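Local coordinates for acyl-CoA dehydrogenase (PDB 3OWA) that catalyses the alpha,beta-dehydrogenation of acyl-CoA thioesters with FAD as its cofactor, at the interface of chains A and B. Sequence-based numbering; all coordinates share one arbitrary frame. Chains: chain A/B, Acyl-CoA dehydrogenase.

Contact 1: the interface of chains A and B. Residues chain A 373, 402, 405-406, 410-412; chain B 310, 377, 380-381, 384, 398.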
loop_
_atom_site.group_PDB
_atom_site.type_symbol
_atom_site.label_atom_id
_atom_site.label_comp_id
_atom_site.label_asym_id
_atom_site.label_seq_id
_atom_site.Cartn_x
_atom_site.Cartn_y
_atom_site.Cartn_z
ATOM N N ASP A 373 4.332 -2.725 -5.599
ATOM C CA ASP A 373 3.695 -2.344 -4.317
ATOM C C ASP A 373 2.329 -3.089 -4.151
ATOM O O ASP A 373 1.992 -3.623 -3.072
ATOM C CB ASP A 373 3.496 -0.823 -4.333
ATOM C CG ASP A 373 2.836 -0.286 -3.077
ATOM O OD1 ASP A 373 3.546 0.163 -2.152
ATOM O OD2 ASP A 373 1.589 -0.305 -2.991
ATOM N N ARG A 402 8.959 -1.181 -0.338
ATOM C CA ARG A 402 8.447 0.194 -0.032
ATOM C C ARG A 402 9.423 1.313 -0.508
ATOM O O ARG A 402 8.994 2.463 -0.916
ATOM C CB ARG A 402 8.098 0.273 1.472
ATOM C CG ARG A 402 7.482 1.646 1.921
ATOM C CD ARG A 402 6.182 1.841 1.051
ATOM N NE ARG A 402 5.540 3.150 1.165
ATOM C CZ ARG A 402 5.915 4.259 0.519
ATOM N NH1 ARG A 402 6.939 4.270 -0.324
ATOM N NH2 ARG A 402 5.222 5.373 0.691
ATOM N N ARG A 405 9.593 3.180 -4.269
ATOM C CA ARG A 405 8.808 4.366 -4.698
ATOM C C ARG A 405 9.504 5.649 -4.317
ATOM O O ARG A 405 9.007 6.778 -4.574
ATOM C CB ARG A 405 7.378 4.287 -4.154
ATOM C CG ARG A 405 6.602 3.073 -4.687
ATOM C CD ARG A 405 5.401 2.669 -3.832
ATOM N NE ARG A 405 4.646 3.889 -3.499
ATOM C CZ ARG A 405 3.816 3.987 -2.478
ATOM N NH1 ARG A 405 3.625 2.933 -1.664
ATOM N NH2 ARG A 405 3.212 5.165 -2.241
ATOM N N ILE A 406 10.671 5.503 -3.699
ATOM C CA ILE A 406 11.416 6.642 -3.200
ATOM C C ILE A 406 12.749 6.770 -3.917
ATOM O O ILE A 406 13.149 7.876 -4.288
ATOM C CB ILE A 406 11.561 6.568 -1.659
ATOM C CG1 ILE A 406 10.236 6.910 -0.980
ATOM C CG2 ILE A 406 12.658 7.514 -1.156
ATOM C CD1 ILE A 406 10.084 6.213 0.328
ATOM N N THR A 410 11.822 10.211 -6.264
ATOM C CA THR A 410 10.560 9.745 -5.669
ATOM C C THR A 410 9.565 9.656 -6.814
ATOM O O THR A 410 9.717 10.364 -7.815
ATOM C CB THR A 410 10.038 10.717 -4.659
ATOM O OG1 THR A 410 9.808 11.966 -5.320
ATOM C CG2 THR A 410 11.101 10.958 -3.540
ATOM N N ASN A 411 8.534 8.818 -6.696
ATOM C CA ASN A 411 7.558 8.785 -7.755
ATOM C C ASN A 411 6.887 10.147 -8.011
ATOM O O ASN A 411 6.437 10.426 -9.134
ATOM C CB ASN A 411 6.528 7.701 -7.496
ATOM C CG ASN A 411 7.114 6.320 -7.702
ATOM O OD1 ASN A 411 8.275 6.196 -8.108
ATOM N ND2 ASN A 411 6.330 5.287 -7.456
ATOM N N GLU A 412 6.838 11.011 -7.001
ATOM C CA GLU A 412 6.276 12.361 -7.240
ATOM C C GLU A 412 7.162 13.118 -8.243
ATOM O O GLU A 412 6.668 13.761 -9.176
ATOM C CB GLU A 412 6.213 13.187 -5.938
ATOM C CG GLU A 412 5.174 12.658 -4.910
ATOM C CD GLU A 412 5.549 11.284 -4.331
ATOM O OE1 GLU A 412 4.668 10.383 -4.286
ATOM O OE2 GLU A 412 6.734 11.112 -3.930
ATOM N N LYS B 310 -1.585 15.216 -0.551
ATOM C CA LYS B 310 -1.466 14.002 0.252
ATOM C C LYS B 310 -2.069 14.203 1.634
ATOM O O LYS B 310 -2.903 13.396 2.069
ATOM C CB LYS B 310 -0.015 13.592 0.404
ATOM C CG LYS B 310 0.614 13.071 -0.895
ATOM C CD LYS B 310 2.082 12.748 -0.618
ATOM C CE LYS B 310 2.871 12.467 -1.922
ATOM N NZ LYS B 310 2.362 11.215 -2.592
ATOM N N ASP B 377 0.940 4.971 4.538
ATOM C CA ASP B 377 1.723 4.848 3.329
ATOM C C ASP B 377 2.074 6.252 2.761
ATOM O O ASP B 377 3.208 6.518 2.299
ATOM C CB ASP B 377 0.894 4.100 2.295
ATOM C CG ASP B 377 1.626 3.964 0.988
ATOM O OD1 ASP B 377 2.611 3.180 0.953
ATOM O OD2 ASP B 377 1.257 4.675 0.010
ATOM N N VAL B 380 4.724 7.812 5.014
ATOM C CA VAL B 380 6.053 7.415 4.725
ATOM C C VAL B 380 6.519 8.184 3.485
ATOM O O VAL B 380 7.690 8.654 3.439
ATOM C CB VAL B 380 6.150 5.861 4.428
ATOM C CG1 VAL B 380 7.434 5.546 3.715
ATOM C CG2 VAL B 380 6.077 5.092 5.745
ATOM N N GLN B 381 5.644 8.327 2.481
ATOM C CA GLN B 381 6.064 8.965 1.240
ATOM C C GLN B 381 6.459 10.437 1.538
ATOM O O GLN B 381 7.452 10.997 0.998
ATOM C CB GLN B 381 4.932 8.923 0.170
ATOM C CG GLN B 381 5.446 9.262 -1.279
ATOM C CD GLN B 381 6.402 8.179 -1.827
ATOM O OE1 GLN B 381 6.473 7.102 -1.279
ATOM N NE2 GLN B 381 7.145 8.491 -2.895
ATOM N N GLY B 384 9.920 10.616 2.688
ATOM C CA GLY B 384 10.975 10.223 1.776
ATOM C C GLY B 384 11.779 9.106 2.432
ATOM O O GLY B 384 11.210 8.248 3.111
ATOM N N TYR B 398 3.965 2.194 9.764
ATOM C CA TYR B 398 3.699 1.573 8.486
ATOM C C TYR B 398 3.721 0.087 8.672
ATOM O O TYR B 398 2.827 -0.606 8.126
ATOM C CB TYR B 398 4.777 1.996 7.459
ATOM C CG TYR B 398 4.592 1.358 6.109
ATOM C CD1 TYR B 398 3.819 1.955 5.134
ATOM C CD2 TYR B 398 5.228 0.117 5.807
ATOM C CE1 TYR B 398 3.639 1.348 3.894
ATOM C CE2 TYR B 398 5.046 -0.450 4.585
ATOM C CZ TYR B 398 4.249 0.140 3.668
ATOM O OH TYR B 398 4.105 -0.492 2.421
HETATM O O HOH W 1 2.488 0.615 0.779
#

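Contact 2: the interface of chains A and B. Residues chain A 304-306, 309, 579, 583; chain B 412, 416, 488, 490-491, 494.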
loop_
_atom_site.group_PDB
_atom_site.type_symbol
_atom_site.label_atom_id
_atom_site.label_comp_id
_atom_site.label_asym_id
_atom_site.label_seq_id
_atom_site.Cartn_x
_atom_site.Cartn_y
_atom_site.Cartn_z
ATOM N N PHE A 304 -11.532 -20.011 -4.081
ATOM C CA PHE A 304 -12.339 -18.814 -3.808
ATOM C C PHE A 304 -12.169 -17.710 -4.854
ATOM O O PHE A 304 -11.055 -17.288 -5.133
ATOM C CB PHE A 304 -12.177 -18.289 -2.380
ATOM C CG PHE A 304 -12.340 -19.341 -1.306
ATOM C CD1 PHE A 304 -11.463 -19.391 -0.237
ATOM C CD2 PHE A 304 -13.390 -20.269 -1.356
ATOM C CE1 PHE A 304 -11.607 -20.354 0.774
ATOM C CE2 PHE A 304 -13.539 -21.235 -0.359
ATOM C CZ PHE A 304 -12.632 -21.285 0.703
ATOM N N PRO A 305 -13.294 -17.271 -5.464
ATOM C CA PRO A 305 -13.219 -16.220 -6.459
ATOM C C PRO A 305 -12.459 -14.979 -6.013
ATOM O O PRO A 305 -11.778 -14.387 -6.832
ATOM C CB PRO A 305 -14.695 -15.907 -6.744
ATOM C CG PRO A 305 -15.373 -17.271 -6.577
ATOM C CD PRO A 305 -14.643 -17.884 -5.400
ATOM N N LEU A 306 -12.569 -14.558 -4.758
ATOM C CA LEU A 306 -11.838 -13.355 -4.314
ATOM C C LEU A 306 -10.324 -13.552 -4.365
ATOM O O LEU A 306 -9.598 -12.624 -4.665
ATOM C CB LEU A 306 -12.190 -12.951 -2.884
ATOM C CG LEU A 306 -13.504 -12.230 -2.634
ATOM C CD1 LEU A 306 -13.556 -11.743 -1.159
ATOM C CD2 LEU A 306 -13.648 -11.087 -3.653
ATOM N N GLU A 309 -9.487 -13.492 -8.051
ATOM C CA GLU A 309 -9.498 -12.119 -8.519
ATOM C C GLU A 309 -8.172 -11.385 -8.159
ATOM O O GLU A 309 -7.607 -10.695 -9.014
ATOM C CB GLU A 309 -10.700 -11.358 -7.943
ATOM C CG GLU A 309 -10.950 -9.984 -8.603
ATOM C CD GLU A 309 -12.028 -9.142 -7.893
ATOM O OE1 GLU A 309 -12.680 -8.318 -8.587
ATOM O OE2 GLU A 309 -12.243 -9.302 -6.657
ATOM N N ILE A 579 -15.155 -10.009 -14.944
ATOM C CA ILE A 579 -15.216 -10.925 -13.824
ATOM C C ILE A 579 -14.904 -12.361 -14.276
ATOM O O ILE A 579 -13.980 -12.979 -13.717
ATOM C CB ILE A 579 -16.486 -10.731 -12.932
ATOM C CG1 ILE A 579 -16.373 -9.412 -12.146
ATOM C CG2 ILE A 579 -16.648 -11.879 -11.965
ATOM C CD1 ILE A 579 -17.662 -8.982 -11.422
ATOM N N ARG A 583 -11.342 -14.767 -13.725
ATOM C CA ARG A 583 -11.393 -16.160 -13.270
ATOM C C ARG A 583 -10.649 -17.041 -14.240
ATOM O O ARG A 583 -9.995 -18.000 -13.844
ATOM C CB ARG A 583 -12.836 -16.664 -13.126
ATOM C CG ARG A 583 -13.613 -15.928 -12.029
ATOM C CD ARG A 583 -15.031 -16.475 -11.937
ATOM N NE ARG A 583 -15.768 -15.930 -10.788
ATOM C CZ ARG A 583 -16.904 -16.478 -10.345
ATOM N NH1 ARG A 583 -17.375 -17.581 -10.939
ATOM N NH2 ARG A 583 -17.545 -15.958 -9.301
ATOM N N GLU B 412 -11.524 -9.346 3.516
ATOM C CA GLU B 412 -12.307 -10.092 2.533
ATOM C C GLU B 412 -13.544 -10.675 3.187
ATOM O O GLU B 412 -14.642 -10.503 2.686
ATOM C CB GLU B 412 -11.491 -11.242 1.910
ATOM C CG GLU B 412 -10.423 -10.739 0.932
ATOM C CD GLU B 412 -9.258 -10.001 1.656
ATOM O OE1 GLU B 412 -8.869 -8.871 1.221
ATOM O OE2 GLU B 412 -8.773 -10.544 2.675
ATOM N N LEU B 416 -17.485 -9.950 2.735
ATOM C CA LEU B 416 -18.336 -11.009 2.218
ATOM C C LEU B 416 -19.597 -11.218 3.054
ATOM O O LEU B 416 -20.627 -11.599 2.512
ATOM C CB LEU B 416 -17.580 -12.340 2.073
ATOM C CG LEU B 416 -16.623 -12.532 0.907
ATOM C CD1 LEU B 416 -15.787 -13.817 1.143
ATOM C CD2 LEU B 416 -17.354 -12.581 -0.455
ATOM N N LYS B 488 -21.841 -17.632 -3.811
ATOM C CA LYS B 488 -20.708 -18.017 -4.640
ATOM C C LYS B 488 -20.130 -16.850 -5.481
ATOM O O LYS B 488 -19.003 -16.929 -5.949
ATOM C CB LYS B 488 -21.105 -19.176 -5.574
ATOM C CG LYS B 488 -21.749 -20.396 -4.886
ATOM C CD LYS B 488 -20.940 -20.843 -3.659
ATOM C CE LYS B 488 -21.368 -22.221 -3.146
ATOM N NZ LYS B 488 -20.412 -22.661 -2.069
ATOM N N GLN B 490 -18.563 -14.086 -5.228
ATOM C CA GLN B 490 -17.757 -13.249 -4.323
ATOM C C GLN B 490 -17.408 -11.877 -4.847
ATOM O O GLN B 490 -17.491 -10.895 -4.122
ATOM C CB GLN B 490 -16.508 -13.997 -3.865
ATOM C CG GLN B 490 -16.856 -15.238 -3.073
ATOM C CD GLN B 490 -15.657 -15.795 -2.304
ATOM O OE1 GLN B 490 -14.526 -15.717 -2.762
ATOM N NE2 GLN B 490 -15.906 -16.326 -1.123
ATOM N N GLU B 491 -17.047 -11.777 -6.101
ATOM C CA GLU B 491 -16.674 -10.466 -6.616
ATOM C C GLU B 491 -17.810 -9.452 -6.559
ATOM O O GLU B 491 -17.576 -8.273 -6.302
ATOM C CB GLU B 491 -16.101 -10.553 -8.028
ATOM C CG GLU B 491 -14.981 -11.564 -8.157
ATOM C CD GLU B 491 -15.501 -12.946 -8.629
ATOM O OE1 GLU B 491 -16.625 -13.365 -8.224
ATOM O OE2 GLU B 491 -14.762 -13.605 -9.393
ATOM N N VAL B 494 -18.554 -8.340 -2.855
ATOM C CA VAL B 494 -17.581 -7.322 -2.395
ATOM C C VAL B 494 -17.909 -5.940 -2.972
ATOM O O VAL B 494 -17.758 -4.934 -2.268
ATOM C CB VAL B 494 -16.123 -7.782 -2.693
ATOM C CG1 VAL B 494 -15.136 -6.639 -2.736
ATOM C CG2 VAL B 494 -15.713 -8.764 -1.631
HETATM O O HOH W 2 -12.996 -12.507 -11.010
#

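Contact 3: the interface of chains A and B. Residues chain A 155-161; chain B 294-297, 386.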
loop_
_atom_site.group_PDB
_atom_site.type_symbol
_atom_site.label_atom_id
_atom_site.label_comp_id
_atom_site.label_asym_id
_atom_site.label_seq_id
_atom_site.Cartn_x
_atom_site.Cartn_y
_atom_site.Cartn_z
ATOM N N GLU A 155 22.684 13.925 0.177
ATOM C CA GLU A 155 23.168 14.442 1.459
ATOM C C GLU A 155 22.020 14.622 2.463
ATOM O O GLU A 155 20.863 14.566 2.085
ATOM C CB GLU A 155 23.937 15.771 1.320
ATOM C CG GLU A 155 25.092 15.675 0.360
ATOM C CD GLU A 155 25.952 16.870 0.283
ATOM O OE1 GLU A 155 25.760 17.852 1.074
ATOM O OE2 GLU A 155 26.888 16.819 -0.561
ATOM N N PRO A 156 22.337 14.864 3.751
ATOM C CA PRO A 156 21.213 15.062 4.691
ATOM C C PRO A 156 20.288 16.199 4.230
ATOM O O PRO A 156 19.065 16.092 4.375
ATOM C CB PRO A 156 21.912 15.453 5.989
ATOM C CG PRO A 156 23.272 14.712 5.929
ATOM C CD PRO A 156 23.652 14.763 4.433
ATOM N N GLY A 157 20.874 17.254 3.651
ATOM C CA GLY A 157 20.111 18.452 3.266
ATOM C C GLY A 157 19.694 18.432 1.809
ATOM O O GLY A 157 19.072 19.378 1.314
ATOM N N SER A 158 20.019 17.364 1.084
ATOM C CA SER A 158 19.715 17.340 -0.340
ATOM C C SER A 158 19.409 15.937 -0.848
ATOM O O SER A 158 20.321 15.119 -1.063
ATOM C CB SER A 158 20.828 18.027 -1.170
ATOM O OG SER A 158 22.108 17.446 -0.989
ATOM N N GLY A 159 18.123 15.663 -1.042
ATOM C CA GLY A 159 17.691 14.383 -1.576
ATOM C C GLY A 159 17.083 14.562 -2.949
ATOM O O GLY A 159 17.743 14.326 -3.954
ATOM N N SER A 160 15.822 14.979 -3.015
ATOM C CA SER A 160 15.194 15.232 -4.314
ATOM C C SER A 160 15.918 16.373 -5.020
ATOM O O SER A 160 16.122 16.315 -6.209
ATOM C CB SER A 160 13.715 15.564 -4.152
ATOM O OG SER A 160 13.019 14.400 -3.683
ATOM N N ASP A 161 16.291 17.403 -4.266
ATOM C CA ASP A 161 17.097 18.525 -4.763
ATOM C C ASP A 161 18.591 18.192 -4.696
ATOM O O ASP A 161 19.344 18.738 -3.891
ATOM C CB ASP A 161 16.790 19.761 -3.917
ATOM C CG ASP A 161 17.589 20.999 -4.353
ATOM O OD1 ASP A 161 17.643 21.952 -3.541
ATOM O OD2 ASP A 161 18.136 21.018 -5.493
ATOM N N ARG B 294 10.897 20.061 6.959
ATOM C CA ARG B 294 11.807 19.614 5.908
ATOM C C ARG B 294 11.841 20.569 4.713
ATOM O O ARG B 294 10.812 20.833 4.085
ATOM C CB ARG B 294 11.448 18.173 5.474
ATOM C CG ARG B 294 12.168 17.720 4.267
ATOM C CD ARG B 294 13.672 17.647 4.477
ATOM N NE ARG B 294 14.307 16.831 3.427
ATOM C CZ ARG B 294 15.618 16.602 3.346
ATOM N NH1 ARG B 294 16.103 15.812 2.401
ATOM N NH2 ARG B 294 16.451 17.149 4.236
ATOM N N GLN B 295 13.027 21.099 4.407
ATOM C CA GLN B 295 13.197 21.916 3.219
ATOM C C GLN B 295 13.877 21.176 2.061
ATOM O O GLN B 295 14.836 20.409 2.266
ATOM C CB GLN B 295 14.004 23.156 3.554
ATOM C CG GLN B 295 13.502 23.857 4.799
ATOM C CD GLN B 295 13.536 25.370 4.679
ATOM O OE1 GLN B 295 14.105 25.939 3.732
ATOM N NE2 GLN B 295 12.939 26.032 5.645
ATOM N N GLN B 296 13.381 21.427 0.856
ATOM C CA GLN B 296 14.017 21.006 -0.381
ATOM C C GLN B 296 13.736 22.116 -1.381
ATOM O O GLN B 296 12.693 22.807 -1.283
ATOM C CB GLN B 296 13.452 19.672 -0.902
ATOM C CG GLN B 296 13.974 18.391 -0.217
ATOM C CD GLN B 296 15.488 18.212 -0.301
ATOM O OE1 GLN B 296 16.041 17.616 -1.268
ATOM N NE2 GLN B 296 16.170 18.726 0.702
ATOM N N PHE B 297 14.661 22.316 -2.320
ATOM C CA PHE B 297 14.563 23.450 -3.271
ATOM C C PHE B 297 14.323 24.779 -2.546
ATOM O O PHE B 297 13.544 25.611 -2.994
ATOM C CB PHE B 297 13.478 23.171 -4.312
ATOM C CG PHE B 297 13.654 21.836 -5.018
ATOM C CD1 PHE B 297 12.970 20.698 -4.583
ATOM C CD2 PHE B 297 14.544 21.717 -6.091
ATOM C CE1 PHE B 297 13.148 19.470 -5.234
ATOM C CE2 PHE B 297 14.724 20.465 -6.744
ATOM C CZ PHE B 297 14.026 19.372 -6.315
ATOM N N TYR B 386 13.583 8.992 4.920
ATOM C CA TYR B 386 13.514 8.934 6.361
ATOM C C TYR B 386 12.367 8.061 6.780
ATOM O O TYR B 386 12.412 7.473 7.857
ATOM C CB TYR B 386 13.371 10.368 6.934
ATOM C CG TYR B 386 14.569 11.229 6.539
ATOM C CD1 TYR B 386 15.773 11.198 7.290
ATOM C CD2 TYR B 386 14.507 12.084 5.385
ATOM C CE1 TYR B 386 16.898 11.975 6.871
ATOM C CE2 TYR B 386 15.608 12.846 4.968
ATOM C CZ TYR B 386 16.793 12.805 5.712
ATOM O OH TYR B 386 17.880 13.548 5.277
HETATM O O HOH W 3 18.062 13.653 2.491
HETATM O O HOH W 4 17.806 15.556 6.767
HETATM O O HOH W 5 17.353 20.772 3.399
#

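Contact 1: the interface of chains A and B
In chain A the 3-10 helix 402-405, the loop after it and the start of helix 411-427 meet chain B along helix 358-383, with helices 305-338 and 393-401 at its flanks. Two arginines carry the contact. A:Arg402 has CG anti to its backbone N (chi1 -177°) and bends at chi2. A:Arg402 NH1 and NH2 both grip the amide oxygen OE1 of B:Gln381, at 3.0 and 2.9 Å. The guanidinium and amide planes are nearly coplanar. A:Arg402 NH2 also donates to the main-chain O of B:Asp377 (2.8 Å), on a lone pair. B:Val380 CG1 lies over one guanidinium face, A:Arg405 NH1 over the other. The charge of B:Asp377 may ease the closeness of the two arginines. A:Arg405, bent at chi3, meets the carboxylate of B:Asp377 end-on: NH1 to OD1 at 2.8 Å and NH2 to OD2 at 3.0 Å, both on syn lone pairs. OD1 also forms a salt bridge with A:Arg402 NE, whose hydrogen bond is weak. A:Arg405 NH1 also bonds A:Asp373 OD1 within chain A. Water 1 joins A:Asp373, B:Asp377 and B:Tyr398 OH. On the other side, B:Gln381 NE2 donates almost straight to A:Glu412 OE2 (2.8 Å, 172° at H) and to A:Arg405 O. These bonds fix the rotation of the amide. B:Lys310 NZ meets A:Glu412 OE1 from above the carboxylate plane, at 3.0 Å. In the two-chain assembly the site ties together helices of the two C-terminal domains and may stabilise a dimer.

Contact 2: the interface of chains A and B
This contact joins two helix starts: helix 305-336 of chain A, with helix 578-592 beside it, and helix 490-520 of chain B. B:Gln490, the first residue of its helix, reaches across with an extended chain beyond CG. B:Gln490 OE1, the amide oxygen, accepts from the main-chain N of A:Leu306 at 3.0 Å, in the carbonyl plane. That N-H belongs to the first turn of helix 305-336, so the glutamine may cap the helix start from the partner chain. A:Leu306 turns its CD1 methyl toward B:Val494 CG2 (3.7 Å), and the same methyl touches B:Glu412 CB and B:Leu416. B:Glu491 bends at chi2 (94°) and brings its carboxylate to A:Arg583, whose chain is extended from CG to NE. The arginine grips side-on. A:Arg583 NE meets OE2 of B:Glu491 at 2.9 Å, nearly straight (178° at H), and NH2 meets OE1 at 3.0 Å. Both bonds use syn lone pairs, with the two planes nearly coplanar. Water 2 adds a link from B:Glu491 OE2 to A:Ile579 O. A:Pro305 CB (3.6 Å) and A:Ile579 CG2 (3.7 Å) pack on the carboxylate carbon CD of B:Glu491. A:Glu309 slides past, its carboxylate turned 81° from that of B:Glu491. The two bring like charges near each other; A:Arg583 may offset that of B:Glu491. Helices 305-336 and 490-520 belong to the helical C-terminal acyl-CoA dehydrogenase regions, and helix 578-592 is the last helix of the chain.

Contact 3: the interface of chains A and B
Hydrogen bonds to the main chain dominate here. The loop 155-161 of chain A meets the short strand 295-296 of chain B and its flanking residues, with B:Tyr386 from 3-10 helix 384-388. B:Arg294, B:Gln296, B:Phe297 and B:Tyr386 belong to an FAD pocket, so the loop meets a cofactor-binding segment. B:Gln296 bends at chi2 and presents both ends of its amide. B:Gln296 OE1 accepts from A:Gly159 N at 2.9 Å and from A:Asp161 N at 3.0 Å, each donor above the carbonyl plane. B:Gln296 NE2 donates to A:Gly157 O at 3.0 Å, and also to its neighbour B:Gln295 O. Four bonds thus hold the amide in place. B:Arg294 NH2 donates to A:Pro156 O at 2.8 Å, in the carbonyl plane. Its guanidinium lies between B:Gln296 NE2 over one face and the ring of B:Tyr386 near the rim of the other. The B:Tyr386 hydroxyl makes a weak bond to the same A:Pro156 O.

Waters form a second group. Waters 3 and 4 each link A:Pro156 O to B:Tyr386 OH. Water 5 joins A:Gly157 O and B:Gln295 O.

Packing is the third kind. A:Asp161 has CG anti to its backbone N (chi1 180°), and its carboxylate lies stacked along the B:Phe297 ring, the planes 17° apart. The CB of A:Asp161 sits over the middle of that face, 3.5 Å from the ring centroid of B:Phe297.

The contacts are parts of one two-fold interface, so each recurs with the chains exchanged. The C-alpha centres of contacts 1 and 3 are about 15 Å apart, those of contacts 1 and 2 about 29 Å, and those of contacts 2 and 3 about 44 Å. Glu412 serves in contacts 1 and 2, from opposite chains. The helix starting at residue 305 also serves both. The 3-10 helix 384-388 joins contact 1 to contact 3. Contact 3 lies beside FAD-pocket residues, and Gln381 of contact 1 is one too. Assembly and cofactor binding may thus be linked, though the structure alone does not show it.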